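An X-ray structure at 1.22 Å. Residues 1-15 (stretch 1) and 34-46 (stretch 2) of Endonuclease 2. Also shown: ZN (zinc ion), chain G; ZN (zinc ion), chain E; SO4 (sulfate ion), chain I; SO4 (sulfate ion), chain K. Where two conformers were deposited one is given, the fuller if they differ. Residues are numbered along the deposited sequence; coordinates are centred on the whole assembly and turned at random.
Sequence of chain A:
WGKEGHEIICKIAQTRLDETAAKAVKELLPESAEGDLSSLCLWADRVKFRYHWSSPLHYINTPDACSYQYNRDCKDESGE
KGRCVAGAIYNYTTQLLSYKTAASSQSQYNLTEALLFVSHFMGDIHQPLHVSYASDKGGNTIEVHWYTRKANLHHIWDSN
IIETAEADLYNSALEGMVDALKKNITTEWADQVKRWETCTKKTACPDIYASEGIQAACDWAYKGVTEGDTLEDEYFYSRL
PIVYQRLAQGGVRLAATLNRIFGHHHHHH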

# COMPACT_ATOMS: atom_id res chain seq x y z
N TRP A 1 -4.22 -1.71 -3.02
CA TRP A 1 -3.86 -2.93 -3.78
C TRP A 1 -4.94 -3.97 -3.59
O TRP A 1 -5.66 -3.95 -2.59
CB TRP A 1 -2.55 -3.53 -3.27
CG TRP A 1 -1.37 -2.58 -3.22
CD1 TRP A 1 -0.94 -1.92 -2.13
CD2 TRP A 1 -0.50 -2.21 -4.30
NE1 TRP A 1 0.16 -1.17 -2.44
CE2 TRP A 1 0.45 -1.33 -3.77
CE3 TRP A 1 -0.43 -2.54 -5.65
CZ2 TRP A 1 1.46 -0.78 -4.55
CZ3 TRP A 1 0.57 -1.98 -6.42
CH2 TRP A 1 1.50 -1.11 -5.86
N GLY A 2 -4.97 -4.93 -4.51
CA GLY A 2 -5.70 -6.16 -4.29
C GLY A 2 -4.95 -7.12 -3.40
O GLY A 2 -3.95 -6.79 -2.75
N LYS A 3 -5.44 -8.36 -3.35
CA LYS A 3 -4.95 -9.33 -2.42
C LYS A 3 -3.46 -9.57 -2.55
O LYS A 3 -2.75 -9.65 -1.55
CB LYS A 3 -5.71 -10.65 -2.64
CG LYS A 3 -5.20 -11.84 -1.85
CD LYS A 3 -5.98 -13.09 -2.21
CE LYS A 3 -5.62 -14.29 -1.35
NZ LYS A 3 -4.48 -15.05 -1.92
N GLU A 4 -2.98 -9.72 -3.78
CA GLU A 4 -1.59 -10.10 -3.98
C GLU A 4 -0.65 -9.00 -3.48
O GLU A 4 0.37 -9.30 -2.84
CB GLU A 4 -1.32 -10.39 -5.46
CG GLU A 4 -2.19 -11.48 -6.07
CD GLU A 4 -3.56 -11.02 -6.57
OE1 GLU A 4 -3.93 -9.81 -6.47
OE2 GLU A 4 -4.28 -11.89 -7.11
N GLY A 5 -0.95 -7.75 -3.78
CA GLY A 5 -0.09 -6.67 -3.34
C GLY A 5 0.02 -6.59 -1.83
O GLY A 5 1.11 -6.43 -1.29
N HIS A 6 -1.11 -6.67 -1.13
CA HIS A 6 -1.07 -6.65 0.33
C HIS A 6 -0.33 -7.85 0.90
O HIS A 6 0.39 -7.72 1.89
CB HIS A 6 -2.46 -6.55 0.94
CG HIS A 6 -3.07 -5.20 0.73
ND1 HIS A 6 -2.65 -4.09 1.42
CD2 HIS A 6 -3.99 -4.77 -0.16
CE1 HIS A 6 -3.30 -3.03 0.96
NE2 HIS A 6 -4.12 -3.41 0.01
N GLU A 7 -0.53 -9.02 0.31
CA GLU A 7 0.17 -10.20 0.80
C GLU A 7 1.68 -10.02 0.67
O GLU A 7 2.42 -10.35 1.59
CB GLU A 7 -0.26 -11.47 0.05
CG GLU A 7 -1.59 -12.02 0.48
CD GLU A 7 -1.96 -13.27 -0.29
OE1 GLU A 7 -1.41 -13.50 -1.40
OE2 GLU A 7 -2.81 -14.02 0.19
N ILE A 8 2.14 -9.52 -0.47
CA ILE A 8 3.54 -9.29 -0.68
C ILE A 8 4.11 -8.33 0.35
O ILE A 8 5.15 -8.58 0.96
CB ILE A 8 3.80 -8.80 -2.13
CG1 ILE A 8 3.52 -9.92 -3.15
CG2 ILE A 8 5.20 -8.23 -2.28
CD1 ILE A 8 3.37 -9.44 -4.58
N ILE A 9 3.42 -7.20 0.53
CA ILE A 9 3.88 -6.19 1.48
C ILE A 9 3.98 -6.77 2.88
O ILE A 9 4.97 -6.57 3.58
CB ILE A 9 2.95 -4.96 1.40
CG1 ILE A 9 3.24 -4.22 0.09
CG2 ILE A 9 3.12 -4.05 2.61
CD1 ILE A 9 2.26 -3.11 -0.22
N CYS A 10 2.94 -7.47 3.31
CA CYS A 10 2.93 -8.01 4.65
C CYS A 10 3.92 -9.16 4.84
O CYS A 10 4.46 -9.31 5.93
CB CYS A 10 1.51 -8.40 5.06
SG CYS A 10 0.55 -6.93 5.50
N LYS A 11 4.16 -9.97 3.81
CA LYS A 11 5.17 -11.03 3.89
C LYS A 11 6.57 -10.44 4.05
O LYS A 11 7.35 -10.87 4.89
CB LYS A 11 5.11 -11.94 2.67
CG LYS A 11 3.94 -12.91 2.69
CD LYS A 11 3.77 -13.62 1.36
CE LYS A 11 2.71 -14.69 1.41
NZ LYS A 11 3.24 -15.94 2.01
N ILE A 12 6.87 -9.41 3.26
CA ILE A 12 8.15 -8.72 3.39
C ILE A 12 8.25 -8.13 4.80
O ILE A 12 9.26 -8.29 5.50
CB ILE A 12 8.32 -7.63 2.31
CG1 ILE A 12 8.47 -8.28 0.94
CG2 ILE A 12 9.51 -6.75 2.64
CD1 ILE A 12 8.43 -7.29 -0.20
N ALA A 13 7.20 -7.45 5.24
CA ALA A 13 7.27 -6.78 6.51
C ALA A 13 7.49 -7.75 7.66
O ALA A 13 8.31 -7.50 8.55
CB ALA A 13 6.01 -5.98 6.77
N GLN A 14 6.76 -8.86 7.67
CA GLN A 14 6.81 -9.70 8.86
C GLN A 14 8.21 -10.31 9.03
O GLN A 14 8.67 -10.48 10.14
CB GLN A 14 5.71 -10.76 8.87
CG GLN A 14 5.63 -11.50 10.21
CD GLN A 14 4.36 -12.32 10.38
OE1 GLN A 14 3.67 -12.64 9.40
NE2 GLN A 14 4.01 -12.63 11.62
N THR A 15 8.90 -10.57 7.93
CA THR A 15 10.25 -11.11 8.00
C THR A 15 11.31 -10.08 8.38
O THR A 15 12.43 -10.47 8.68
CB THR A 15 10.66 -11.86 6.71
OG1 THR A 15 10.72 -10.94 5.62
CG2 THR A 15 9.69 -12.97 6.41
ZN ZN G . -5.18 -2.21 -1.21
ZN ZN E . -7.74 -0.83 0.82
S SO4 I . -8.12 -1.44 -1.91
O1 SO4 I . -9.04 -2.60 -2.18
O2 SO4 I . -8.90 -0.29 -1.16
O3 SO4 I . -7.45 -1.13 -3.25
O4 SO4 I . -7.09 -1.90 -0.93
S SO4 K . -14.32 -10.40 10.37
O1 SO4 K . -14.18 -9.82 9.03
O2 SO4 K . -15.76 -10.44 10.71
O3 SO4 K . -13.61 -9.59 11.37
O4 SO4 K . -13.78 -11.77 10.38
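Stretch 2 34-46: EGDLSSLCLWADR

A short segment with little regular secondary structure can be fixed to a helix by a few well-placed anchors, and Endonuclease 2 offers a compact example. Stretch 1 is helical from Lys3, with Gly2 at the N-cap. Stretch 2 begins as loop, makes a 3-10 segment at Leu37 to Ser39, and passes through a type I turn from Leu40 to Trp43. It runs against the helix direction: its early residues meet Gln14, its middle meets Cys10 and Glu7, and Leu42 reaches Lys3 near the N-terminus. The closest backbone pairs follow the same order, with CA of Ser38 4.9 Å from CA of Glu7, CA of Cys41 5.8 Å from CA of His6, and CA of Leu42 6.3 Å from CA of Lys3.

Glu34 makes no contact with the helix. At Gly35, whose positive phi favours glycine, the first anchor forms: the carboxamide of Gln14 reads the backbone in both senses, NE2 donating to Gly35 O at 2.9 Å and OE1 accepting from Leu37 N, also at 2.9 Å. Between these two points Asp36 points sideways but brings its carboxylate nearer the helix, and there OD1 accepts from Ser38 OG at 2.7 Å, while a water links Asp36 OD2 to Lys11 NZ.

Leu37 points toward the helix, and its CG lies 4.2 Å from Cys10 SG. Ser38 sits close to the helix backbone; its CB is 3.8 Å from Glu7 O and its CA 3.8 Å from Cys10 CB. Another water donates to both Ser38 O and Glu7 OE2. Ser39 and Leu40 then point away, and neither touches the helix.

Cys41 returns toward stretch 1 and supplies the covalent anchor, its SG bonded to Cys10 SG at 2.0 Å with chi3 of -91°, close to the preferred right angle of a disulfide. The same residue brings its carbonyl O to 3.7 Å from His6 CB. Leu42 covers the beginning of the helix: CD1 lies 3.4 Å from His6 CD2 and 4.0 Å from Gly2 C, and CD2 packs 3.9 Å from Lys3 CB.

Trp43 and Ala44 lie beyond contact. Asp45 turns back toward the N-terminus, where metal chemistry takes over. Asp45 OD1 binds the zinc of chain E at 2.4 Å, while Trp1 N at 2.1 Å and His6 NE2 at 2.0 Å bind the zinc of chain G, and O4 of the chain I sulfate bridges the two ions. Arg46, out of reach of the helix, ends the stretch.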

# COMPACT_ATOMS: atom_id res chain seq x y z
N GLU A 34 -2.89 -18.21 12.28
CA GLU A 34 -1.78 -19.15 12.33
C GLU A 34 -0.43 -18.42 12.29
O GLU A 34 0.52 -18.89 11.69
CB GLU A 34 -1.92 -20.21 11.23
CG GLU A 34 -3.23 -21.01 11.36
CD GLU A 34 -3.38 -22.18 10.40
OE1 GLU A 34 -2.37 -22.68 9.87
OE2 GLU A 34 -4.53 -22.62 10.19
N GLY A 35 -0.38 -17.26 12.95
CA GLY A 35 0.84 -16.51 13.10
C GLY A 35 1.22 -15.63 11.92
O GLY A 35 2.24 -14.93 11.98
N ASP A 36 0.43 -15.65 10.84
CA ASP A 36 0.81 -15.05 9.56
C ASP A 36 0.05 -13.74 9.34
O ASP A 36 -1.14 -13.75 9.06
CB ASP A 36 0.50 -16.08 8.46
CG ASP A 36 0.91 -15.65 7.08
OD1 ASP A 36 1.36 -14.51 6.89
OD2 ASP A 36 0.76 -16.47 6.16
N LEU A 37 0.75 -12.63 9.45
CA LEU A 37 0.15 -11.32 9.27
C LEU A 37 -0.50 -11.21 7.88
O LEU A 37 -1.58 -10.63 7.73
CB LEU A 37 1.21 -10.23 9.45
CG LEU A 37 0.75 -8.79 9.23
CD1 LEU A 37 -0.36 -8.37 10.20
CD2 LEU A 37 1.95 -7.87 9.34
N SER A 38 0.17 -11.75 6.86
CA SER A 38 -0.32 -11.66 5.50
C SER A 38 -1.66 -12.34 5.29
O SER A 38 -2.36 -11.98 4.37
CB SER A 38 0.72 -12.17 4.51
OG SER A 38 0.79 -13.57 4.46
N SER A 39 -2.07 -13.24 6.17
CA SER A 39 -3.37 -13.87 6.03
C SER A 39 -4.52 -12.92 6.32
O SER A 39 -5.64 -13.21 5.96
CB SER A 39 -3.48 -15.09 6.92
OG SER A 39 -3.60 -14.72 8.26
N LEU A 40 -4.24 -11.77 6.93
CA LEU A 40 -5.26 -10.79 7.30
C LEU A 40 -4.99 -9.39 6.74
O LEU A 40 -5.61 -8.42 7.13
CB LEU A 40 -5.39 -10.71 8.81
CG LEU A 40 -6.13 -11.89 9.42
CD1 LEU A 40 -5.97 -11.86 10.93
CD2 LEU A 40 -7.62 -11.87 9.06
N CYS A 41 -4.10 -9.30 5.77
CA CYS A 41 -3.77 -7.94 5.29
C CYS A 41 -4.79 -7.38 4.30
O CYS A 41 -4.63 -6.23 3.89
CB CYS A 41 -2.31 -7.82 4.80
SG CYS A 41 -1.19 -7.68 6.21
N LEU A 42 -5.86 -8.11 4.02
CA LEU A 42 -7.04 -7.58 3.30
C LEU A 42 -8.26 -7.39 4.21
O LEU A 42 -9.30 -6.92 3.75
CB LEU A 42 -7.42 -8.47 2.10
CG LEU A 42 -7.76 -7.76 0.79
CD1 LEU A 42 -6.65 -6.91 0.23
CD2 LEU A 42 -8.19 -8.80 -0.24
N TRP A 43 -8.12 -7.67 5.50
CA TRP A 43 -9.23 -7.52 6.43
C TRP A 43 -9.83 -6.12 6.35
O TRP A 43 -11.05 -5.97 6.32
CB TRP A 43 -8.79 -7.83 7.86
CG TRP A 43 -9.83 -7.52 8.89
CD1 TRP A 43 -10.83 -8.34 9.31
CD2 TRP A 43 -9.96 -6.30 9.63
NE1 TRP A 43 -11.59 -7.70 10.25
CE2 TRP A 43 -11.08 -6.45 10.47
CE3 TRP A 43 -9.24 -5.11 9.67
CZ2 TRP A 43 -11.50 -5.45 11.33
CZ3 TRP A 43 -9.68 -4.10 10.50
CH2 TRP A 43 -10.79 -4.29 11.33
N ALA A 44 -9.00 -5.09 6.24
CA ALA A 44 -9.55 -3.75 6.22
C ALA A 44 -10.50 -3.54 5.04
O ALA A 44 -11.49 -2.83 5.14
CB ALA A 44 -8.46 -2.71 6.20
N ASP A 45 -10.18 -4.13 3.89
CA ASP A 45 -11.09 -4.01 2.76
C ASP A 45 -12.45 -4.66 3.03
O ASP A 45 -13.45 -4.19 2.50
CB ASP A 45 -10.49 -4.60 1.48
CG ASP A 45 -9.58 -3.68 0.74
OD1 ASP A 45 -9.45 -2.50 1.06
OD2 ASP A 45 -8.98 -4.20 -0.22
N ARG A 46 -12.47 -5.68 3.88
CA ARG A 46 -13.69 -6.42 4.19
C ARG A 46 -14.55 -5.79 5.27
O ARG A 46 -15.58 -6.33 5.61
CB ARG A 46 -13.34 -7.86 4.59
CG ARG A 46 -12.78 -8.67 3.44
CD ARG A 46 -12.77 -10.15 3.78
NE ARG A 46 -11.85 -10.45 4.87
CZ ARG A 46 -12.20 -10.70 6.13
NH1 ARG A 46 -13.49 -10.71 6.50
NH2 ARG A 46 -11.26 -10.97 7.01
O HOH W 1 -4.04 -13.59 2.39
O HOH W 2 3.50 -16.08 4.80
O HOH W 3 3.09 -11.95 6.90